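Local coordinates for putative Lipoprotein (Shewanella oneidensis, PDB 3U24) that is a putative lipoprotein of unknown function that binds zinc and calcium ions, from a family grouped in a clan with metallopeptidases, at residues L45-L56 with V123-E133; F185-V193 with A204-I212. One frame throughout, in Å; residues are numbered along the deposited sequence.

Contact 1. Residues L45-L56 with V123-E133. With ZN (zinc ion), chain B; EDO (1,2-ethanediol), chain P.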
loop_
_atom_site.group_PDB
_atom_site.type_symbol
_atom_site.label_atom_id
_atom_site.label_comp_id
_atom_site.label_asym_id
_atom_site.label_seq_id
_atom_site.Cartn_x
_atom_site.Cartn_y
_atom_site.Cartn_z
ATOM N N LEU A 45 10.354 15.364 -3.870
ATOM C CA LEU A 45 10.487 15.483 -2.430
ATOM C C LEU A 45 9.977 14.223 -1.728
ATOM O O LEU A 45 10.684 13.662 -0.942
ATOM C CB LEU A 45 9.684 16.720 -1.933
ATOM C CG LEU A 45 9.512 16.961 -0.435
ATOM C CD1 LEU A 45 10.872 17.043 0.264
ATOM C CD2 LEU A 45 8.652 18.233 -0.226
ATOM N N TYR A 46 8.780 13.778 -2.060
ATOM C CA TYR A 46 8.261 12.565 -1.481
ATOM C C TYR A 46 9.093 11.360 -1.834
ATOM O O TYR A 46 9.140 10.433 -1.048
ATOM C CB TYR A 46 6.832 12.314 -1.906
ATOM C CG TYR A 46 5.787 13.039 -1.077
ATOM C CD1 TYR A 46 5.402 14.329 -1.379
ATOM C CD2 TYR A 46 5.162 12.422 0.012
ATOM C CE1 TYR A 46 4.422 14.991 -0.653
ATOM C CE2 TYR A 46 4.172 13.103 0.762
ATOM C CZ TYR A 46 3.816 14.388 0.397
ATOM O OH TYR A 46 2.868 15.100 1.083
ATOM N N SER A 47 9.779 11.376 -2.985
ATOM C CA SER A 47 10.626 10.248 -3.380
ATOM C C SER A 47 12.004 10.311 -2.737
ATOM O O SER A 47 12.800 9.371 -2.827
ATOM C CB SER A 47 10.750 10.212 -4.896
ATOM O OG SER A 47 9.445 10.090 -5.453
ATOM N N GLY A 48 12.301 11.431 -2.089
ATOM C CA GLY A 48 13.537 11.549 -1.338
ATOM C C GLY A 48 14.558 12.368 -2.078
ATOM O O GLY A 48 15.734 12.380 -1.688
ATOM N N LYS A 49 14.152 13.068 -3.137
ATOM C CA LYS A 49 15.094 13.945 -3.828
ATOM C C LYS A 49 14.598 15.389 -3.789
ATOM O O LYS A 49 13.516 15.726 -4.305
ATOM C CB LYS A 49 15.335 13.495 -5.274
ATOM C CG LYS A 49 16.638 14.048 -5.844
ATOM C CD LYS A 49 16.793 13.825 -7.330
ATOM C CE LYS A 49 17.995 14.595 -7.880
ATOM N NZ LYS A 49 19.219 14.366 -7.073
ATOM N N HIS A 50 15.430 16.240 -3.201
ATOM C CA HIS A 50 15.089 17.629 -2.891
ATOM C C HIS A 50 15.498 18.515 -4.019
ATOM O O HIS A 50 16.471 19.213 -3.909
ATOM C CB HIS A 50 15.783 18.057 -1.572
ATOM C CG HIS A 50 15.296 17.276 -0.383
ATOM N ND1 HIS A 50 14.313 17.721 0.420
ATOM C CD2 HIS A 50 15.609 15.991 0.058
ATOM C CE1 HIS A 50 14.022 16.783 1.342
ATOM N NE2 HIS A 50 14.804 15.726 1.116
ATOM N N VAL A 51 14.758 18.496 -5.114
ATOM C CA VAL A 51 15.131 19.270 -6.291
ATOM C C VAL A 51 14.721 20.735 -6.128
ATOM O O VAL A 51 15.462 21.622 -6.561
ATOM C CB VAL A 51 14.496 18.719 -7.574
ATOM C CG1 VAL A 51 14.709 17.237 -7.671
ATOM C CG2 VAL A 51 13.021 18.952 -7.533
ATOM N N ASN A 52 13.560 21.005 -5.523
ATOM C CA ASN A 52 13.135 22.391 -5.315
ATOM C C ASN A 52 12.037 22.450 -4.268
ATOM O O ASN A 52 10.863 22.626 -4.571
ATOM C CB ASN A 52 12.705 22.999 -6.669
ATOM C CG ASN A 52 12.560 24.514 -6.642
ATOM O OD1 ASN A 52 12.286 25.105 -7.669
ATOM N ND2 ASN A 52 12.669 25.131 -5.478
ATOM N N ASP A 53 12.432 22.300 -3.012
ATOM C CA ASP A 53 11.487 22.234 -1.925
ATOM C C ASP A 53 10.763 23.569 -1.717
ATOM O O ASP A 53 9.674 23.611 -1.162
ATOM C CB ASP A 53 12.193 21.853 -0.637
ATOM C CG ASP A 53 12.751 20.432 -0.646
ATOM O OD1 ASP A 53 12.440 19.628 -1.564
ATOM O OD2 ASP A 53 13.516 20.117 0.313
ATOM N N GLY A 54 11.354 24.663 -2.174
ATOM C CA GLY A 54 10.729 25.956 -2.030
ATOM C C GLY A 54 9.592 26.283 -2.984
ATOM O O GLY A 54 8.990 27.353 -2.881
ATOM N N TYR A 55 9.304 25.376 -3.908
ATOM C CA TYR A 55 8.339 25.615 -4.970
ATOM C C TYR A 55 7.093 24.814 -4.701
ATOM O O TYR A 55 7.131 23.597 -4.695
ATOM C CB TYR A 55 8.922 25.163 -6.302
ATOM C CG TYR A 55 8.015 25.482 -7.457
ATOM C CD1 TYR A 55 7.964 26.768 -7.965
ATOM C CD2 TYR A 55 7.173 24.519 -8.010
ATOM C CE1 TYR A 55 7.118 27.096 -9.011
ATOM C CE2 TYR A 55 6.317 24.833 -9.065
ATOM C CZ TYR A 55 6.305 26.128 -9.553
ATOM O OH TYR A 55 5.489 26.492 -10.573
ATOM N N LEU A 56 5.982 25.490 -4.461
ATOM C CA LEU A 56 4.700 24.827 -4.264
ATOM C C LEU A 56 3.951 24.888 -5.572
ATOM O O LEU A 56 3.623 25.968 -6.027
ATOM C CB LEU A 56 3.891 25.540 -3.190
ATOM C CG LEU A 56 2.500 25.018 -2.854
ATOM C CD1 LEU A 56 2.555 23.608 -2.300
ATOM C CD2 LEU A 56 1.815 25.982 -1.890
ATOM N N VAL A 123 -1.810 21.356 1.725
ATOM C CA VAL A 123 -0.347 21.649 1.669
ATOM C C VAL A 123 0.477 20.954 2.781
ATOM O O VAL A 123 1.704 20.922 2.716
ATOM C CB VAL A 123 -0.086 23.175 1.673
ATOM C CG1 VAL A 123 -0.858 23.826 0.532
ATOM C CG2 VAL A 123 -0.485 23.785 3.021
ATOM N N ALA A 124 -0.188 20.375 3.765
ATOM C CA ALA A 124 0.480 19.962 5.015
ATOM C C ALA A 124 1.594 18.940 4.748
ATOM O O ALA A 124 2.733 19.089 5.252
ATOM C CB ALA A 124 -0.551 19.416 6.029
ATOM N N GLY A 125 1.269 17.952 3.911
ATOM C CA GLY A 125 2.143 16.851 3.553
ATOM C C GLY A 125 3.527 17.267 3.064
ATOM O O GLY A 125 4.557 16.769 3.540
ATOM N N GLY A 126 3.565 18.178 2.120
ATOM C CA GLY A 126 4.845 18.633 1.577
ATOM C C GLY A 126 5.689 19.366 2.627
ATOM O O GLY A 126 6.917 19.195 2.707
ATOM N N PHE A 127 5.009 20.163 3.450
ATOM C CA PHE A 127 5.678 20.884 4.510
ATOM C C PHE A 127 6.212 19.928 5.563
ATOM O O PHE A 127 7.331 20.104 6.001
ATOM C CB PHE A 127 4.767 21.959 5.124
ATOM C CG PHE A 127 4.686 23.210 4.290
ATOM C CD1 PHE A 127 5.618 24.212 4.450
ATOM C CD2 PHE A 127 3.687 23.375 3.348
ATOM C CE1 PHE A 127 5.551 25.366 3.695
ATOM C CE2 PHE A 127 3.604 24.533 2.594
ATOM C CZ PHE A 127 4.538 25.525 2.758
ATOM N N ALA A 128 5.437 18.909 5.947
ATOM C CA ALA A 128 5.893 17.937 6.964
ATOM C C ALA A 128 7.131 17.190 6.475
ATOM O O ALA A 128 8.056 16.988 7.249
ATOM C CB ALA A 128 4.763 16.963 7.357
ATOM N N GLN A 129 7.174 16.817 5.194
ATOM C CA GLN A 129 8.355 16.144 4.651
ATOM C C GLN A 129 9.594 17.009 4.739
ATOM O O GLN A 129 10.680 16.472 4.870
ATOM C CB GLN A 129 8.252 15.789 3.170
ATOM C CG GLN A 129 7.195 14.786 2.801
ATOM C CD GLN A 129 7.483 13.365 3.265
ATOM O OE1 GLN A 129 8.518 12.765 2.940
ATOM N NE2 GLN A 129 6.524 12.799 3.978
ATOM N N ILE A 130 9.469 18.315 4.553
ATOM C CA ILE A 130 10.645 19.184 4.645
ATOM C C ILE A 130 11.052 19.310 6.122
ATOM O O ILE A 130 12.188 19.062 6.471
ATOM C CB ILE A 130 10.381 20.559 4.029
ATOM C CG1 ILE A 130 10.226 20.437 2.494
ATOM C CG2 ILE A 130 11.513 21.506 4.352
ATOM C CD1 ILE A 130 9.371 21.513 1.809
ATOM N N ILE A 131 10.090 19.627 6.984
ATOM C CA ILE A 131 10.358 20.014 8.360
ATOM C C ILE A 131 10.852 18.842 9.211
ATOM O O ILE A 131 11.780 18.981 10.013
ATOM C CB ILE A 131 9.072 20.610 9.007
ATOM C CG1 ILE A 131 8.693 21.943 8.318
ATOM C CG2 ILE A 131 9.252 20.835 10.526
ATOM C CD1 ILE A 131 7.256 22.409 8.585
ATOM N N ASN A 132 10.252 17.684 9.001
ATOM C CA ASN A 132 10.481 16.550 9.863
ATOM C C ASN A 132 11.782 15.756 9.619
ATOM O O ASN A 132 12.017 14.801 10.325
ATOM C CB ASN A 132 9.238 15.647 9.885
ATOM C CG ASN A 132 8.032 16.340 10.499
ATOM O OD1 ASN A 132 8.153 17.355 11.164
ATOM N ND2 ASN A 132 6.865 15.783 10.288
ATOM N N GLU A 133 12.639 16.197 8.710
ATOM C CA GLU A 133 14.036 15.718 8.616
ATOM C C GLU A 133 14.972 16.454 9.568
ATOM O O GLU A 133 15.682 17.443 9.205
ATOM C CB GLU A 133 14.564 15.872 7.232
ATOM C CG GLU A 133 13.694 15.142 6.283
ATOM C CD GLU A 133 14.308 15.033 4.928
ATOM O OE1 GLU A 133 15.152 15.884 4.554
ATOM O OE2 GLU A 133 13.902 14.066 4.239
HETATM ZN ZN ZN B . 14.954 13.963 2.378
HETATM C C1 EDO P . 1.640 18.235 -1.012
HETATM O O1 EDO P . 1.209 18.572 0.318
HETATM C C2 EDO P . 1.341 19.342 -2.043
HETATM O O2 EDO P . 2.251 20.422 -1.838
HETATM O O HOH W 1 17.020 14.874 2.618
HETATM O O HOH W 2 13.049 13.648 2.140
HETATM O O HOH W 3 17.068 12.867 1.746
#

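Contact 2. Residues F185-V193 with A204-I212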
loop_
_atom_site.group_PDB
_atom_site.type_symbol
_atom_site.label_atom_id
_atom_site.label_comp_id
_atom_site.label_asym_id
_atom_site.label_seq_id
_atom_site.Cartn_x
_atom_site.Cartn_y
_atom_site.Cartn_z
ATOM N N PHE A 185 1.853 23.755 10.870
ATOM C CA PHE A 185 1.887 25.206 11.025
ATOM C C PHE A 185 1.570 25.584 12.478
ATOM O O PHE A 185 0.512 26.140 12.772
ATOM C CB PHE A 185 0.979 25.923 10.006
ATOM C CG PHE A 185 1.430 25.733 8.584
ATOM C CD1 PHE A 185 2.449 26.506 8.063
ATOM C CD2 PHE A 185 0.919 24.716 7.795
ATOM C CE1 PHE A 185 2.912 26.301 6.754
ATOM C CE2 PHE A 185 1.387 24.493 6.504
ATOM C CZ PHE A 185 2.388 25.278 5.981
ATOM N N SER A 186 2.542 25.286 13.358
ATOM C CA SER A 186 2.383 25.311 14.812
ATOM C C SER A 186 3.258 26.344 15.529
ATOM O O SER A 186 4.254 26.882 14.980
ATOM C CB SER A 186 2.781 23.942 15.349
ATOM O OG SER A 186 4.198 23.760 15.202
ATOM N N ASP A 187 2.920 26.563 16.798
ATOM C CA ASP A 187 3.753 27.363 17.727
ATOM C C ASP A 187 5.183 26.821 17.763
ATOM O O ASP A 187 6.132 27.605 17.816
ATOM C CB ASP A 187 3.181 27.353 19.164
ATOM C CG ASP A 187 2.142 28.468 19.429
ATOM O OD1 ASP A 187 2.010 29.438 18.629
ATOM O OD2 ASP A 187 1.459 28.388 20.488
ATOM N N ASP A 188 5.326 25.498 17.756
ATOM C CA ASP A 188 6.633 24.862 17.700
ATOM C C ASP A 188 7.464 25.213 16.428
ATOM O O ASP A 188 8.668 25.439 16.516
ATOM C CB ASP A 188 6.491 23.350 17.850
ATOM C CG ASP A 188 6.080 22.912 19.285
ATOM O OD1 ASP A 188 6.131 23.716 20.278
ATOM O OD2 ASP A 188 5.683 21.719 19.418
ATOM N N LEU A 189 6.822 25.318 15.268
ATOM C CA LEU A 189 7.544 25.745 14.070
ATOM C C LEU A 189 7.990 27.209 14.235
ATOM O O LEU A 189 9.122 27.567 13.916
ATOM C CB LEU A 189 6.686 25.555 12.825
ATOM C CG LEU A 189 7.228 26.052 11.489
ATOM C CD1 LEU A 189 8.501 25.277 11.112
ATOM C CD2 LEU A 189 6.124 25.953 10.427
ATOM N N LEU A 190 7.131 28.045 14.791
ATOM C CA LEU A 190 7.525 29.432 15.030
ATOM C C LEU A 190 8.745 29.562 15.968
ATOM O O LEU A 190 9.631 30.398 15.728
ATOM C CB LEU A 190 6.372 30.268 15.545
ATOM C CG LEU A 190 5.201 30.436 14.580
ATOM C CD1 LEU A 190 4.071 31.203 15.299
ATOM C CD2 LEU A 190 5.656 31.166 13.320
ATOM N N LYS A 191 8.796 28.726 16.994
ATOM C CA LYS A 191 9.903 28.721 17.924
ATOM C C LYS A 191 11.186 28.284 17.216
ATOM O O LYS A 191 12.225 28.933 17.373
ATOM C CB LYS A 191 9.589 27.837 19.153
ATOM C CG LYS A 191 10.723 27.634 20.176
ATOM C CD LYS A 191 10.362 26.655 21.325
ATOM C CE LYS A 191 9.090 27.059 22.117
ATOM N NZ LYS A 191 8.646 26.126 23.220
ATOM N N GLN A 192 11.128 27.211 16.432
ATOM C CA GLN A 192 12.295 26.809 15.634
ATOM C C GLN A 192 12.797 27.969 14.771
ATOM O O GLN A 192 13.992 28.206 14.694
ATOM C CB GLN A 192 11.991 25.642 14.699
ATOM C CG GLN A 192 11.773 24.311 15.367
ATOM C CD GLN A 192 12.051 23.136 14.406
ATOM O OE1 GLN A 192 13.152 22.582 14.399
ATOM N NE2 GLN A 192 11.071 22.809 13.558
ATOM N N VAL A 193 11.877 28.675 14.114
ATOM C CA VAL A 193 12.279 29.807 13.297
ATOM C C VAL A 193 12.932 30.910 14.160
ATOM O O VAL A 193 14.067 31.314 13.876
ATOM C CB VAL A 193 11.103 30.373 12.475
ATOM C CG1 VAL A 193 11.498 31.705 11.840
ATOM C CG2 VAL A 193 10.663 29.348 11.424
ATOM N N ALA A 204 11.234 37.831 10.200
ATOM C CA ALA A 204 10.067 38.702 10.120
ATOM C C ALA A 204 9.257 38.332 8.884
ATOM O O ALA A 204 8.053 38.298 8.929
ATOM C CB ALA A 204 10.482 40.193 10.099
ATOM N N LEU A 205 9.927 38.027 7.770
ATOM C CA LEU A 205 9.237 37.592 6.570
ATOM C C LEU A 205 8.473 36.281 6.840
ATOM O O LEU A 205 7.332 36.060 6.344
ATOM C CB LEU A 205 10.231 37.363 5.466
ATOM C CG LEU A 205 9.648 36.933 4.103
ATOM C CD1 LEU A 205 8.585 37.930 3.604
ATOM C CD2 LEU A 205 10.773 36.680 3.074
ATOM N N PHE A 206 9.115 35.406 7.608
ATOM C CA PHE A 206 8.524 34.123 7.937
ATOM C C PHE A 206 7.211 34.359 8.675
ATOM O O PHE A 206 6.207 33.726 8.383
ATOM C CB PHE A 206 9.477 33.279 8.792
ATOM C CG PHE A 206 9.087 31.829 8.858
ATOM C CD1 PHE A 206 7.998 31.423 9.601
ATOM C CD2 PHE A 206 9.798 30.877 8.155
ATOM C CE1 PHE A 206 7.611 30.091 9.641
ATOM C CE2 PHE A 206 9.396 29.541 8.183
ATOM C CZ PHE A 206 8.309 29.152 8.951
ATOM N N LYS A 207 7.224 35.280 9.627
ATOM C CA LYS A 207 6.038 35.538 10.436
ATOM C C LYS A 207 4.889 36.113 9.566
ATOM O O LYS A 207 3.735 35.661 9.633
ATOM C CB LYS A 207 6.379 36.479 11.603
ATOM C CG LYS A 207 5.248 36.727 12.587
ATOM C CD LYS A 207 4.582 35.424 13.133
ATOM C CE LYS A 207 3.453 35.666 14.164
ATOM N NZ LYS A 207 2.531 34.479 14.309
ATOM N N THR A 208 5.235 37.109 8.757
ATOM C CA THR A 208 4.297 37.688 7.816
ATOM C C THR A 208 3.708 36.551 6.946
ATOM O O THR A 208 2.496 36.397 6.858
ATOM C CB THR A 208 5.003 38.767 6.951
ATOM O OG1 THR A 208 5.524 39.814 7.809
ATOM C CG2 THR A 208 4.046 39.360 5.864
ATOM N N ARG A 209 4.544 35.731 6.322
ATOM C CA ARG A 209 3.994 34.683 5.460
ATOM C C ARG A 209 3.184 33.656 6.224
ATOM O O ARG A 209 2.211 33.142 5.689
ATOM C CB ARG A 209 5.082 33.988 4.670
ATOM C CG ARG A 209 5.567 34.823 3.532
ATOM C CD ARG A 209 6.404 34.006 2.562
ATOM N NE ARG A 209 6.903 34.914 1.563
ATOM C CZ ARG A 209 8.044 34.781 0.912
ATOM N NH1 ARG A 209 8.855 33.729 1.113
ATOM N NH2 ARG A 209 8.391 35.724 0.030
ATOM N N PHE A 210 3.557 33.392 7.472
ATOM C CA PHE A 210 2.892 32.355 8.283
ATOM C C PHE A 210 1.490 32.814 8.671
ATOM O O PHE A 210 0.551 32.009 8.738
ATOM C CB PHE A 210 3.731 32.068 9.502
ATOM C CG PHE A 210 3.141 31.075 10.475
ATOM C CD1 PHE A 210 2.214 31.456 11.403
ATOM C CD2 PHE A 210 3.620 29.767 10.528
ATOM C CE1 PHE A 210 1.704 30.540 12.327
ATOM C CE2 PHE A 210 3.129 28.857 11.461
ATOM C CZ PHE A 210 2.158 29.249 12.357
ATOM N N ASP A 211 1.349 34.103 8.954
ATOM C CA ASP A 211 0.053 34.640 9.300
ATOM C C ASP A 211 -0.816 34.635 8.037
ATOM O O ASP A 211 -1.980 34.249 8.068
ATOM C CB ASP A 211 0.169 36.076 9.801
ATOM C CG ASP A 211 0.877 36.200 11.144
ATOM O OD1 ASP A 211 0.979 35.215 11.929
ATOM O OD2 ASP A 211 1.330 37.346 11.400
ATOM N N ILE A 212 -0.266 35.071 6.916
ATOM C CA ILE A 212 -1.047 34.974 5.671
ATOM C C ILE A 212 -1.452 33.498 5.400
ATOM O O ILE A 212 -2.591 33.227 5.032
ATOM C CB ILE A 212 -0.299 35.567 4.482
ATOM C CG1 ILE A 212 -0.207 37.088 4.626
ATOM C CG2 ILE A 212 -0.970 35.221 3.157
ATOM C CD1 ILE A 212 0.822 37.690 3.677
#

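Contact 1. Residues L45-L56 with V123-E133
Leu45 and Tyr46, in the last turn of helix 41-47, lie against helix 124-131, where Tyr46 and Gln129 have the closest pair of CA atoms, 7.1 Å apart. Gly48 then ends the first helix in a Schellman motif at positive phi, and the chain loops on through Asp53 to Leu56, alongside Ile130 and Val123. No direct hydrogen bond crosses between the segments; a zinc ion does the joining at one end. His50 NE2 binds it at 2.2 Å and Glu133 OE2 at 2.1 Å, three waters complete the shell, and water 1 also donates to Glu133 OE1. The imidazole is held from behind: His50 ND1 gives a nearly straight bond (166°) to the syn lone pair of Asp53 OD2, close to the ring plane, which fixes the rotation of the ring and probably makes NE2 a stronger donor to the metal. Away from the metal the fit is by packing, part aromatic and part aliphatic. The Gln129 chain, bent at chi2 (-70°), lays CG over the centre of the Tyr46 ring, 4.1 Å from the centroid, with its amide stacked at 20° to the ring. Leu45 CD2 meets Ile130 CG1 at 3.8 Å, and Ile130 CD1 reaches Asp53 CB. Around the two segments, Arg148 of helix 138-148 hydrogen-bonds the Asp53 carbonyl, while helix 152-162 covers Leu56 and Val123.

Contact 2. Residues F185-V193 with A204-I212
Phe185, Leu189, Leu190 and Val193 face Phe206 and Phe210 in an antiparallel helical hairpin, a compact example of how two helices can be joined by aliphatic groups laid on aromatic faces. The segments 187-193 and 204-212 run at 163° to each other, their axes 10.8 Å apart at closest approach, and no hydrogen bond passes between them.

Two CH-pi contacts dominate. Val193 CG2 stands over the centre of the Phe206 ring, 3.4 Å from its centroid, a tight fit. Leu190 CD2 does the same to Phe210 at 3.7 Å from the ring centroid, only 9° off the normal. Both phenylalanines carry CG anti to the backbone N, which sends their rings across the gap between the helices.

Apolar edge contacts fill in beside these faces. Leu189 CD2 lies near the planes of both rings, touching Phe206 CZ at 4.1 Å, and the CB of Phe185 packs on Phe210 CE2. Replacing Phe206 with an alanine would probably open a gap beneath Val193 and beside Leu189, depriving the Val193 methyl of the face on which it rests. Val145 of helix 138-148 and Met149 also touch this phenylalanine, so the pair is closed in by a further part of the fold.

None of the polar interactions crosses between the helices. Ser186 is the N-cap of helix 187-195, its OG accepting from Leu189 N at 3.1 Å. At the outer margin, Lys207 bends at chi2 (52°), bringing NZ to 3.8 Å from Leu190 CD1, while the same NZ makes a salt bridge to Asp211, lying 2.9 Å from Asp211 OD1 on its syn side.

In the fold
From the N terminus, the chain passes through helix 41-47 and the loop behind it, then through mainly helical structure before helix 124-131 returns to close contact 1 over 66 intervening residues. Helices 138-148, 152-162 and 168-179 follow, and contact 2 closes a far shorter excursion, ten residues between its segments, around the turn joining helices 187-195 and 200-234. The two are in series, neither nested nor crossed, with centres about 17 Å apart. They meet directly: the rings of Phe127 and Phe185 pack edge-to-face, and Ile131 touches Leu189 and Gln192. Helix 124-131 thus links the zinc-bearing loop to the hairpin, with helices 138-148 and 152-162 packed against both contacts.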